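Local coordinates for tail protein, 43 kDa (Neisseria meningitidis MC58, PDB 3D37) that probably serves as a structural component of the baseplate of a Mu-like phage tail, at the interface of chains A and B. Numbering follows the deposited sequence. Chains: chain A/B, Tail protein, 43 kDa.

Contact 1: the interface of chains A and B. Residues chain A 55, 74-77; chain B 205-209.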
# COMPACT_ATOMS: atom_id res chain seq x y z
N SER A 55 -14.35 17.46 25.76
CA SER A 55 -15.39 16.44 25.76
C SER A 55 -16.50 16.86 26.69
O SER A 55 -16.25 17.36 27.81
CB SER A 55 -14.86 15.04 26.13
OG SER A 55 -14.30 15.03 27.45
N GLY A 74 -18.83 14.64 22.06
CA GLY A 74 -19.01 13.41 22.78
C GLY A 74 -17.70 12.78 23.16
O GLY A 74 -17.62 12.06 24.13
N SER A 75 -16.67 12.98 22.36
CA SER A 75 -15.43 12.31 22.62
C SER A 75 -14.24 13.03 22.03
O SER A 75 -14.34 13.80 21.08
CB SER A 75 -15.48 10.85 22.17
OG SER A 75 -15.32 10.68 20.80
N GLN A 76 -13.11 12.79 22.67
CA GLN A 76 -11.85 13.42 22.28
C GLN A 76 -10.72 12.43 22.40
O GLN A 76 -10.63 11.69 23.37
CB GLN A 76 -11.62 14.67 23.17
CG GLN A 76 -10.30 15.42 22.84
CD GLN A 76 -10.16 16.75 23.63
OE1 GLN A 76 -11.12 17.48 23.84
NE2 GLN A 76 -8.95 17.03 24.07
N ARG A 77 -9.83 12.43 21.42
CA ARG A 77 -8.61 11.65 21.46
C ARG A 77 -7.34 12.52 21.22
O ARG A 77 -7.30 13.42 20.36
CB ARG A 77 -8.69 10.53 20.42
CG ARG A 77 -9.78 9.51 20.67
CD ARG A 77 -10.29 8.88 19.40
NE ARG A 77 -11.02 9.90 18.63
CZ ARG A 77 -12.27 10.29 18.89
NH1 ARG A 77 -12.99 9.71 19.85
NH2 ARG A 77 -12.79 11.25 18.16
N ILE B 205 -4.53 9.09 24.48
CA ILE B 205 -5.49 9.42 25.50
C ILE B 205 -6.89 9.57 24.87
O ILE B 205 -7.04 10.15 23.80
CB ILE B 205 -5.10 10.70 26.23
CG1 ILE B 205 -3.59 10.67 26.55
CG2 ILE B 205 -6.01 10.95 27.40
CD1 ILE B 205 -3.18 11.56 27.67
N GLU B 206 -7.88 8.98 25.53
CA GLU B 206 -9.26 9.06 25.14
C GLU B 206 -10.15 9.48 26.26
O GLU B 206 -10.12 8.88 27.35
CB GLU B 206 -9.78 7.72 24.69
CG GLU B 206 -8.95 7.03 23.64
CD GLU B 206 -9.54 5.67 23.35
OE1 GLU B 206 -10.60 5.68 22.66
OE2 GLU B 206 -9.02 4.62 23.87
N TRP B 207 -10.97 10.48 25.97
CA TRP B 207 -11.98 10.94 26.87
C TRP B 207 -13.32 10.77 26.17
O TRP B 207 -13.49 11.13 24.98
CB TRP B 207 -11.83 12.41 27.15
CG TRP B 207 -10.61 12.89 27.77
CD1 TRP B 207 -10.43 13.19 29.11
CD2 TRP B 207 -9.42 13.27 27.11
NE1 TRP B 207 -9.17 13.70 29.30
CE2 TRP B 207 -8.53 13.76 28.10
CE3 TRP B 207 -8.99 13.22 25.79
CZ2 TRP B 207 -7.26 14.20 27.79
CZ3 TRP B 207 -7.72 13.66 25.48
CH2 TRP B 207 -6.87 14.15 26.48
N ASP B 208 -14.28 10.29 26.93
CA ASP B 208 -15.59 9.95 26.42
C ASP B 208 -16.62 10.34 27.47
O ASP B 208 -16.50 9.97 28.62
CB ASP B 208 -15.58 8.44 26.18
CG ASP B 208 -16.85 7.95 25.66
OD1 ASP B 208 -17.87 8.14 26.34
OD2 ASP B 208 -16.83 7.36 24.56
N THR B 209 -17.64 11.08 27.07
CA THR B 209 -18.67 11.56 27.98
C THR B 209 -20.02 10.82 27.84
O THR B 209 -21.05 11.27 28.33
CB THR B 209 -18.85 13.06 27.77
OG1 THR B 209 -19.30 13.30 26.43
CG2 THR B 209 -17.51 13.82 27.96
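An antiparallel beta-sheet runs on from one chain to the other at this contact: strand 66-81 of chain A, within the Mu GpP-like N-terminal region, pairs edge to edge with strand 202-208 of chain B. The coordinates alone do not show whether this pairing forms in the assembled tail. A:Gln76 and B:Trp207 face each other as a bridge pair and exchange two backbone hydrogen bonds, A:Gln76 N to B:Trp207 O and B:Trp207 N to A:Gln76 O, each 2.9 Å long; the second is nearly straight, 176° at the hydrogen. A:Ser75 with B:Asp208 and A:Arg77 with B:Glu206 extend the register on either side. At the end of the ladder the carbonyl oxygen of A:Gly74 accepts twice from B:Thr209. The backbone N of B:Thr209 meets A:Gly74 O nearly along the C=O axis, whereas its hydroxyl OG1, 3.1 Å from the same A:Gly74 O, stands above the carbonyl plane. The side chain of B:Thr209 is turned for both tasks: with OG1 between the backbone N and the carbonyl carbon (chi1 62°), its methyl CG2 presses on A:Ser55 CB at 3.4 Å, a tight carbon contact. A:Ser55 OG also lies 3.6 Å from B:Trp207 CB.

On that same face of the sheet, A:Gln76 and B:Trp207 run side by side and point the same way. The extended A:Gln76 chain holds CG above the indole plane, just beyond the rim, 3.9 Å from B:Trp207 CE3, while the backbone carbon A:Gln76 C lies at the ring edge, in plane. A:Gln76 NE2 stands above the benzo rim, 3.9 Å from B:Trp207 CZ3, its amide plane tilted 59° from the indole, not a parallel stack. B:Ile205 CG2 lies against the opposite indole face, near the rim. On the other sheet face, A:Arg77 CG touches B:Glu206 CG at 4.0 Å. The A:Arg77 guanidinium turns back along its own strand, donating from NH1 to A:Ser75 OG, nearly in the guanidinium plane.

Contact 2: the interface of chains A and B. Residues chain A 77-78, 80; chain B 203-205, 207, 305, 308.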
# COMPACT_ATOMS: atom_id res chain seq x y z
N ARG A 77 -9.83 12.43 21.42
CA ARG A 77 -8.61 11.65 21.46
C ARG A 77 -7.34 12.52 21.22
O ARG A 77 -7.30 13.42 20.36
CB ARG A 77 -8.69 10.53 20.42
CG ARG A 77 -9.78 9.51 20.67
CD ARG A 77 -10.29 8.88 19.40
NE ARG A 77 -11.02 9.90 18.63
CZ ARG A 77 -12.27 10.29 18.89
NH1 ARG A 77 -12.99 9.71 19.85
NH2 ARG A 77 -12.79 11.25 18.16
N HIS A 78 -6.33 12.28 22.03
CA HIS A 78 -4.99 12.74 21.71
C HIS A 78 -4.04 11.57 21.53
O HIS A 78 -3.95 10.65 22.37
CB HIS A 78 -4.47 13.73 22.76
CG HIS A 78 -3.17 14.36 22.35
ND1 HIS A 78 -1.98 14.16 23.02
CD2 HIS A 78 -2.87 15.11 21.26
CE1 HIS A 78 -1.01 14.80 22.38
NE2 HIS A 78 -1.53 15.38 21.32
N LYS A 80 0.03 10.55 20.21
CA LYS A 80 1.42 10.98 20.03
C LYS A 80 2.26 9.74 19.73
O LYS A 80 2.19 8.74 20.46
CB LYS A 80 1.99 11.43 21.38
CG LYS A 80 2.25 12.87 21.66
CD LYS A 80 2.88 12.97 23.04
CE LYS A 80 2.51 14.22 23.78
NZ LYS A 80 3.38 14.27 24.95
N MET B 203 1.76 7.28 22.97
CA MET B 203 0.83 7.68 24.04
C MET B 203 -0.51 8.06 23.38
O MET B 203 -0.52 8.90 22.47
CB MET B 203 1.42 8.85 24.82
CG MET B 203 0.59 9.24 26.04
SD MET B 203 1.59 10.16 27.25
CE MET B 203 2.57 8.87 27.91
N ASP B 204 -1.59 7.36 23.75
CA ASP B 204 -2.94 7.67 23.28
C ASP B 204 -3.88 7.93 24.47
O ASP B 204 -3.98 7.12 25.37
CB ASP B 204 -3.49 6.55 22.40
CG ASP B 204 -2.75 6.41 21.08
OD1 ASP B 204 -2.20 7.40 20.53
OD2 ASP B 204 -2.65 5.27 20.62
N ILE B 205 -4.53 9.09 24.48
CA ILE B 205 -5.49 9.42 25.50
C ILE B 205 -6.89 9.57 24.87
O ILE B 205 -7.04 10.15 23.80
CB ILE B 205 -5.10 10.70 26.23
CG1 ILE B 205 -3.59 10.67 26.55
CG2 ILE B 205 -6.01 10.95 27.40
CD1 ILE B 205 -3.18 11.56 27.67
N TRP B 207 -10.97 10.48 25.97
CA TRP B 207 -11.98 10.94 26.87
C TRP B 207 -13.32 10.77 26.17
O TRP B 207 -13.49 11.13 24.98
CB TRP B 207 -11.83 12.41 27.15
CG TRP B 207 -10.61 12.89 27.77
CD1 TRP B 207 -10.43 13.19 29.11
CD2 TRP B 207 -9.42 13.27 27.11
NE1 TRP B 207 -9.17 13.70 29.30
CE2 TRP B 207 -8.53 13.76 28.10
CE3 TRP B 207 -8.99 13.22 25.79
CZ2 TRP B 207 -7.26 14.20 27.79
CZ3 TRP B 207 -7.72 13.66 25.48
CH2 TRP B 207 -6.87 14.15 26.48
N ASP B 305 4.67 13.23 31.39
CA ASP B 305 4.74 13.83 30.06
C ASP B 305 4.76 15.33 30.28
O ASP B 305 3.73 15.95 30.48
CB ASP B 305 3.52 13.42 29.23
CG ASP B 305 3.58 13.92 27.82
OD1 ASP B 305 4.34 14.87 27.54
OD2 ASP B 305 2.89 13.30 26.96
N HIS B 308 2.67 17.50 27.78
CA HIS B 308 1.23 17.47 28.07
C HIS B 308 0.87 17.98 29.49
O HIS B 308 -0.29 18.15 29.83
CB HIS B 308 0.77 16.02 27.93
CG HIS B 308 -0.67 15.85 27.53
ND1 HIS B 308 -1.04 15.37 26.30
CD2 HIS B 308 -1.82 16.08 28.21
CE1 HIS B 308 -2.35 15.31 26.22
NE2 HIS B 308 -2.86 15.73 27.37
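Backbone pairing carries the interchain beta-sheet past A:His78 and A:Lys80, which bridge B:Ile205 and B:Met203 in antiparallel register. A:His78 N donates to B:Ile205 O, and B:Ile205 N returns a bond of 2.7 Å to A:His78 O. The next pair repeats this exchange: A:Lys80 N donates to B:Met203 O and B:Met203 N to A:Lys80 O, both at 2.9 Å. Strand 66-81 of chain A is thus fixed against strand 202-208 of chain B by main-chain groups, which by themselves depend little on side-chain identity.

Ring contacts are made by two histidines that reach toward each other tip to tip. The A:His78 side chain has CG anti to the backbone N (chi1 -172°), which carries the imidazole toward the loop of chain B that holds B:His308. A:His78 ND1 meets the edge of the B:His308 ring in plane, 3.4 Å from CE1, while the two ND1 atoms of A:His78 and B:His308 are 3.6 Å apart. The contact is of van der Waals type, and the coordinates do not show the protonation of either ring. B:Trp207 CZ3 makes a loose contact with the backbone N of A:His78.

Charge pairing joins A:Lys80 to B:Asp305, at the end of strand 300-305. The ammonium and the carboxylate meet tip to tip in a salt bridge, with A:Lys80 NZ 2.8 Å from B:Asp305 OD1, a hydrogen-bonding distance; the modelled separation from OD2 is too short to be reliable. A:Lys80 CE, the last carbon of the side chain, touches the imidazole edge of A:His78 in its plane. The carboxylate is tied to the histidine loop within chain B: B:His308 N donates to B:Asp305 OD1 at 3.1 Å, approaching from above the carboxylate plane.

Contact 1 and contact 2 are consecutive stretches of one strand pairing, their C-alpha centres about 10 Å apart, and they share A:Arg77, B:Ile205 and B:Trp207. Strand 66-81 of chain A and strand 202-208 of chain B run through both, so the register set in one is imposed on the other. Contact 2 additionally recruits strand 300-305 and the following loop of chain B, while contact 1 draws in the A:Ser55 loop. Because different segments of the same protein meet and the interface is not an exact two-fold, the pairing could repeat head to tail within the deposited six-copy assembly.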